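Local coordinates for epidermin leader peptide processing serine protease EpiP (Staphylococcus aureus subsp. aureus, PDB 3QFH), which probably cleaves the leader peptide from the precursor of the lantibiotic epidermin, as a serine endopeptidase of the subtilisin family, at residues I129-M134 and D173-G178; Q229-S234 and S272-A277. All coordinates share one frame; numbering follows the deposited sequence.

Interaction 1 of 2, residues I129-M134 and D173-G178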
loop_
_atom_site.group_PDB
_atom_site.type_symbol
_atom_site.label_atom_id
_atom_site.label_comp_id
_atom_site.label_asym_id
_atom_site.label_seq_id
_atom_site.Cartn_x
_atom_site.Cartn_y
_atom_site.Cartn_z
ATOM N N ILE A 129 5.225 -2.228 0.211
ATOM C CA ILE A 129 5.705 -1.299 -0.787
ATOM C C ILE A 129 5.601 0.077 -0.132
ATOM O O ILE A 129 4.516 0.565 0.093
ATOM C CB ILE A 129 4.880 -1.421 -2.068
ATOM C CG1 ILE A 129 5.015 -2.853 -2.599
ATOM C CG2 ILE A 129 5.330 -0.387 -3.098
ATOM C CD1 ILE A 129 4.147 -3.157 -3.783
ATOM N N ASP A 130 6.735 0.682 0.210
ATOM C CA ASP A 130 6.688 1.943 0.949
ATOM C C ASP A 130 8.023 2.708 0.863
ATOM O O ASP A 130 8.796 2.532 -0.110
ATOM C CB ASP A 130 6.284 1.636 2.407
ATOM C CG ASP A 130 5.391 2.715 3.012
ATOM O OD1 ASP A 130 5.849 3.869 3.221
ATOM O OD2 ASP A 130 4.220 2.389 3.292
ATOM N N THR A 131 8.318 3.522 1.874
ATOM C CA THR A 131 9.493 4.389 1.823
ATOM C C THR A 131 10.825 3.713 2.180
ATOM O O THR A 131 11.879 4.302 1.995
ATOM C CB THR A 131 9.292 5.673 2.697
ATOM O OG1 THR A 131 9.252 5.338 4.076
ATOM C CG2 THR A 131 7.983 6.404 2.337
ATOM N N GLY A 132 10.781 2.469 2.639
ATOM C CA GLY A 132 11.978 1.763 3.080
ATOM C C GLY A 132 11.726 1.376 4.521
ATOM O O GLY A 132 10.617 1.596 5.036
ATOM N N VAL A 133 12.722 0.788 5.179
ATOM C CA VAL A 133 12.564 0.392 6.576
ATOM C C VAL A 133 13.894 0.490 7.316
ATOM O O VAL A 133 14.979 0.356 6.720
ATOM C CB VAL A 133 12.056 -1.077 6.700
ATOM C CG1 VAL A 133 13.128 -2.070 6.170
ATOM C CG2 VAL A 133 11.705 -1.425 8.144
ATOM N N MET A 134 13.811 0.761 8.614
ATOM C CA MET A 134 14.988 0.740 9.456
ATOM C C MET A 134 15.185 -0.759 9.769
ATOM O O MET A 134 14.622 -1.271 10.718
ATOM C CB MET A 134 14.745 1.533 10.732
ATOM C CG MET A 134 15.956 1.531 11.623
ATOM S SD MET A 134 15.687 2.330 13.173
ATOM C CE MET A 134 17.243 1.845 14.024
ATOM N N ASP A 173 15.214 3.530 5.091
ATOM C CA ASP A 173 14.115 4.484 5.077
ATOM C C ASP A 173 14.657 5.896 5.277
ATOM O O ASP A 173 15.308 6.163 6.277
ATOM C CB ASP A 173 13.184 4.127 6.233
ATOM C CG ASP A 173 11.844 4.832 6.178
ATOM O OD1 ASP A 173 11.581 5.615 5.257
ATOM O OD2 ASP A 173 11.034 4.584 7.086
ATOM N N ARG A 174 14.393 6.784 4.333
ATOM C CA ARG A 174 14.791 8.181 4.462
ATOM C C ARG A 174 13.674 9.000 5.087
ATOM O O ARG A 174 13.938 9.933 5.825
ATOM C CB ARG A 174 15.117 8.815 3.105
ATOM C CG ARG A 174 16.477 8.491 2.482
ATOM C CD ARG A 174 16.602 7.050 2.023
ATOM N NE ARG A 174 17.705 6.877 1.082
ATOM C CZ ARG A 174 18.258 5.707 0.752
ATOM N NH1 ARG A 174 19.255 5.682 -0.120
ATOM N NH2 ARG A 174 17.855 4.570 1.311
ATOM N N LYS A 175 12.425 8.658 4.771
ATOM C CA LYS A 175 11.268 9.435 5.227
ATOM C C LYS A 175 10.686 9.018 6.563
ATOM O O LYS A 175 10.245 9.872 7.328
ATOM C CB LYS A 175 10.160 9.408 4.165
ATOM C CG LYS A 175 10.521 10.131 2.912
ATOM C CD LYS A 175 9.305 10.324 2.029
ATOM C CE LYS A 175 9.626 11.179 0.869
ATOM N NZ LYS A 175 8.403 11.497 0.098
ATOM N N GLY A 176 10.632 7.713 6.821
ATOM C CA GLY A 176 10.138 7.196 8.108
ATOM C C GLY A 176 8.814 6.450 8.083
ATOM O O GLY A 176 8.510 5.695 9.001
ATOM N N HIS A 177 8.038 6.650 7.027
ATOM C CA HIS A 177 6.733 6.044 6.890
ATOM C C HIS A 177 6.778 4.512 6.816
ATOM O O HIS A 177 5.993 3.837 7.477
ATOM C CB HIS A 177 6.050 6.593 5.635
ATOM C CG HIS A 177 4.608 6.222 5.531
ATOM N ND1 HIS A 177 4.160 5.185 4.742
ATOM C CD2 HIS A 177 3.510 6.745 6.131
ATOM C CE1 HIS A 177 2.847 5.090 4.854
ATOM N NE2 HIS A 177 2.430 6.024 5.692
ATOM N N GLY A 178 7.677 3.973 6.000
ATOM C CA GLY A 178 7.784 2.515 5.826
ATOM C C GLY A 178 8.082 1.808 7.134
ATOM O O GLY A 178 7.566 0.722 7.397
HETATM O O HOH W 1 12.548 6.908 1.999
#
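D130 and H177 meet here in the geometry of the charge relay of a subtilisin-like protease, with S383 completing what is probably the Ser-His-Asp triad. The aspartate ends strand 126-130, and the histidine sits in the first turn of helix 177-186. H177 ND1 donates to D130 OD1 over 2.6 Å, with a nearly straight N-H...O angle of 170°. The bond falls on the syn lone pair of D130 OD1, which lies at the ring edge, almost in the imidazole plane. Carboxylate and ring are nearly coplanar, 25° apart. The anti lone pair of D130 OD1 takes the backbone N of T131 at 2.8 Å, so two donors grip this oxygen. The other ring nitrogen, H177 NE2, is hydrogen-bonded to S383 OG.

T131 ties the two segments together a second time. Its OG1 stands between the backbone N and the carbonyl carbon (chi1 68°). From there it accepts from G178 N at 2.8 Å and donates to D173 OD1 at 2.6 Å. D173 OD1 also receives G176 N at 2.8 Å, an Asx motif just ahead of the helix. T131 OG1 and G176 N reach that oxygen from opposite faces of the carboxylate. The T131 methyl CG2 lies against H177 CB at 3.8 Å. G178 CA makes a CA-H...O contact with G132 O at 3.1 Å, and a side chain on G178 would run into that oxygen.

Bonds to G176 N and G178 N thus hold the helix start, while the paired donors on D130 OD1 should restrict rotation of its carboxylate and hold the H177 ring in line with it.

Interaction 2 of 2, residues Q229-S234 and S272-A277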
loop_
_atom_site.group_PDB
_atom_site.type_symbol
_atom_site.label_atom_id
_atom_site.label_comp_id
_atom_site.label_asym_id
_atom_site.label_seq_id
_atom_site.Cartn_x
_atom_site.Cartn_y
_atom_site.Cartn_z
ATOM N N GLN A 229 2.956 -13.620 -0.793
ATOM C CA GLN A 229 1.538 -13.798 -1.070
ATOM C C GLN A 229 0.646 -12.673 -0.588
ATOM O O GLN A 229 -0.508 -12.616 -0.980
ATOM C CB GLN A 229 1.030 -15.154 -0.561
ATOM C CG GLN A 229 1.422 -16.314 -1.469
ATOM C CD GLN A 229 0.575 -17.538 -1.215
ATOM O OE1 GLN A 229 0.656 -18.148 -0.159
ATOM N NE2 GLN A 229 -0.260 -17.890 -2.184
ATOM N N VAL A 230 1.155 -11.802 0.274
ATOM C CA VAL A 230 0.398 -10.617 0.706
ATOM C C VAL A 230 1.251 -9.390 0.381
ATOM O O VAL A 230 2.404 -9.320 0.762
ATOM C CB VAL A 230 0.039 -10.649 2.211
ATOM C CG1 VAL A 230 -0.725 -9.363 2.625
ATOM C CG2 VAL A 230 -0.769 -11.906 2.545
ATOM N N ILE A 231 0.668 -8.423 -0.316
ATOM C CA ILE A 231 1.362 -7.225 -0.749
ATOM C C ILE A 231 0.609 -6.025 -0.204
ATOM O O ILE A 231 -0.553 -5.804 -0.574
ATOM C CB ILE A 231 1.426 -7.137 -2.300
ATOM C CG1 ILE A 231 2.110 -8.372 -2.889
ATOM C CG2 ILE A 231 2.163 -5.853 -2.713
ATOM C CD1 ILE A 231 2.118 -8.444 -4.455
ATOM N N ASN A 232 1.275 -5.258 0.660
ATOM C CA ASN A 232 0.674 -4.093 1.331
ATOM C C ASN A 232 1.056 -2.796 0.640
ATOM O O ASN A 232 2.238 -2.478 0.526
ATOM C CB ASN A 232 1.139 -4.071 2.799
ATOM C CG ASN A 232 0.455 -3.020 3.627
ATOM O OD1 ASN A 232 -0.561 -3.294 4.278
ATOM N ND2 ASN A 232 0.969 -1.796 3.584
ATOM N N ILE A 233 0.057 -2.056 0.176
ATOM C CA ILE A 233 0.284 -0.764 -0.488
ATOM C C ILE A 233 -0.427 0.317 0.316
ATOM O O ILE A 233 -1.659 0.421 0.324
ATOM C CB ILE A 233 -0.212 -0.759 -1.942
ATOM C CG1 ILE A 233 0.274 -1.999 -2.682
ATOM C CG2 ILE A 233 0.286 0.475 -2.672
ATOM C CD1 ILE A 233 -0.258 -2.096 -4.103
ATOM N N SER A 234 0.358 1.105 1.035
ATOM C CA SER A 234 -0.184 2.177 1.839
ATOM C C SER A 234 -0.265 3.488 1.022
ATOM O O SER A 234 -0.966 4.421 1.412
ATOM C CB SER A 234 0.609 2.301 3.164
ATOM O OG SER A 234 0.324 1.187 4.062
ATOM N N SER A 272 -0.894 -13.811 -5.340
ATOM C CA SER A 272 -0.628 -12.850 -4.286
ATOM C C SER A 272 -1.871 -11.992 -4.151
ATOM O O SER A 272 -2.581 -11.757 -5.140
ATOM C CB SER A 272 0.558 -11.944 -4.584
ATOM O OG SER A 272 1.767 -12.668 -4.630
ATOM N N ILE A 273 -2.145 -11.573 -2.926
ATOM C CA ILE A 273 -3.263 -10.696 -2.616
ATOM C C ILE A 273 -2.680 -9.299 -2.436
ATOM O O ILE A 273 -1.650 -9.139 -1.757
ATOM C CB ILE A 273 -3.923 -11.088 -1.241
ATOM C CG1 ILE A 273 -4.263 -12.577 -1.185
ATOM C CG2 ILE A 273 -5.148 -10.224 -0.959
ATOM C CD1 ILE A 273 -4.722 -13.044 0.200
ATOM N N VAL A 274 -3.351 -8.295 -3.002
ATOM C CA VAL A 274 -2.955 -6.904 -2.873
ATOM C C VAL A 274 -3.931 -6.194 -1.925
ATOM O O VAL A 274 -5.158 -6.199 -2.143
ATOM C CB VAL A 274 -2.943 -6.195 -4.249
ATOM C CG1 VAL A 274 -2.686 -4.670 -4.085
ATOM C CG2 VAL A 274 -1.900 -6.814 -5.183
ATOM N N VAL A 275 -3.383 -5.608 -0.865
ATOM C CA VAL A 275 -4.146 -4.866 0.133
ATOM C C VAL A 275 -3.754 -3.388 0.023
ATOM O O VAL A 275 -2.580 -3.032 0.149
ATOM C CB VAL A 275 -3.829 -5.368 1.545
ATOM C CG1 VAL A 275 -4.726 -4.654 2.600
ATOM C CG2 VAL A 275 -3.987 -6.897 1.595
ATOM N N ALA A 276 -4.740 -2.535 -0.161
ATOM C CA ALA A 276 -4.496 -1.149 -0.395
ATOM C C ALA A 276 -5.219 -0.270 0.616
ATOM O O ALA A 276 -6.338 -0.559 1.024
ATOM C CB ALA A 276 -4.973 -0.798 -1.811
ATOM N N ALA A 277 -4.575 0.819 0.977
ATOM C CA ALA A 277 -5.156 1.781 1.899
ATOM C C ALA A 277 -6.154 2.669 1.189
ATOM O O ALA A 277 -5.905 3.130 0.079
ATOM C CB ALA A 277 -4.066 2.665 2.506
#
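I233 reaches V274 across two neighbouring parallel strands, 230-233 and 273-277, at the centre of the subtilisin-like alpha/beta sheet. I233 CG1 lies anti to the carbonyl carbon (chi1 -48°) and the chain runs on extended, which brings CD1 to 3.5 Å from V274 CG1. The two side chains approach at a slant, and it is the end of the isoleucine that touches one branch of the valine. I231 lies on the same face. Its CD1 reaches back to S272 CB at 3.8 Å and is more distant from V274 CG2, at 4.4 Å. Helix 213-225 covers this face, with I220 against I233 and A223 against I231.

V230, N232, I273 and V275 point to the other face. There V230 CG1 and V275 CG2 meet methyl to methyl at 4.2 Å, a looser contact than that of I233 with V274. Helix 382-400 packs over V275 through T386 and S390, and helix 406-416 lies against I273. The sheet is therefore sandwiched between helices, as in other subtilases.

The strand axes run 4.8 Å apart and 20° from parallel. Each residue of 230-233 pairs with one of 273-277, from V230 with I273 to I233 with A276. I231 bonds through N to I273 O and through O to V275 N; I233 does the same with V275 O and A277 N, the parallel pattern. The middle bond, V275 N to I231 O, is almost straight. At the start of the pairing, I273 N meets Q229 O at 2.7 Å, with the donor lying 36° out of the carbonyl plane.

Overall arrangement
Interaction 1 closes before interaction 2 opens along the chain, and their centres lie about 16 Å apart. Both reach the same parallel sheet of seven strands in the subtilase fold. In interaction 1 only strand 126-130 belongs to it, and 173-178 leads into helix 177-186. Strand 126-130 lies beside strand 230-233 of interaction 2, and strand 273-277 follows on the other side of the latter. The two contacts touch directly: I129 N probably donates to N232 O at 3.0 Å, and I129 CD1 packs on I231 CG2. At the strand ends S234 CB lies near D130 OD2 and H177 CE1. The central sheet thus carries the probable catalytic aspartate at a strand end, with S234 beside the same probable active site.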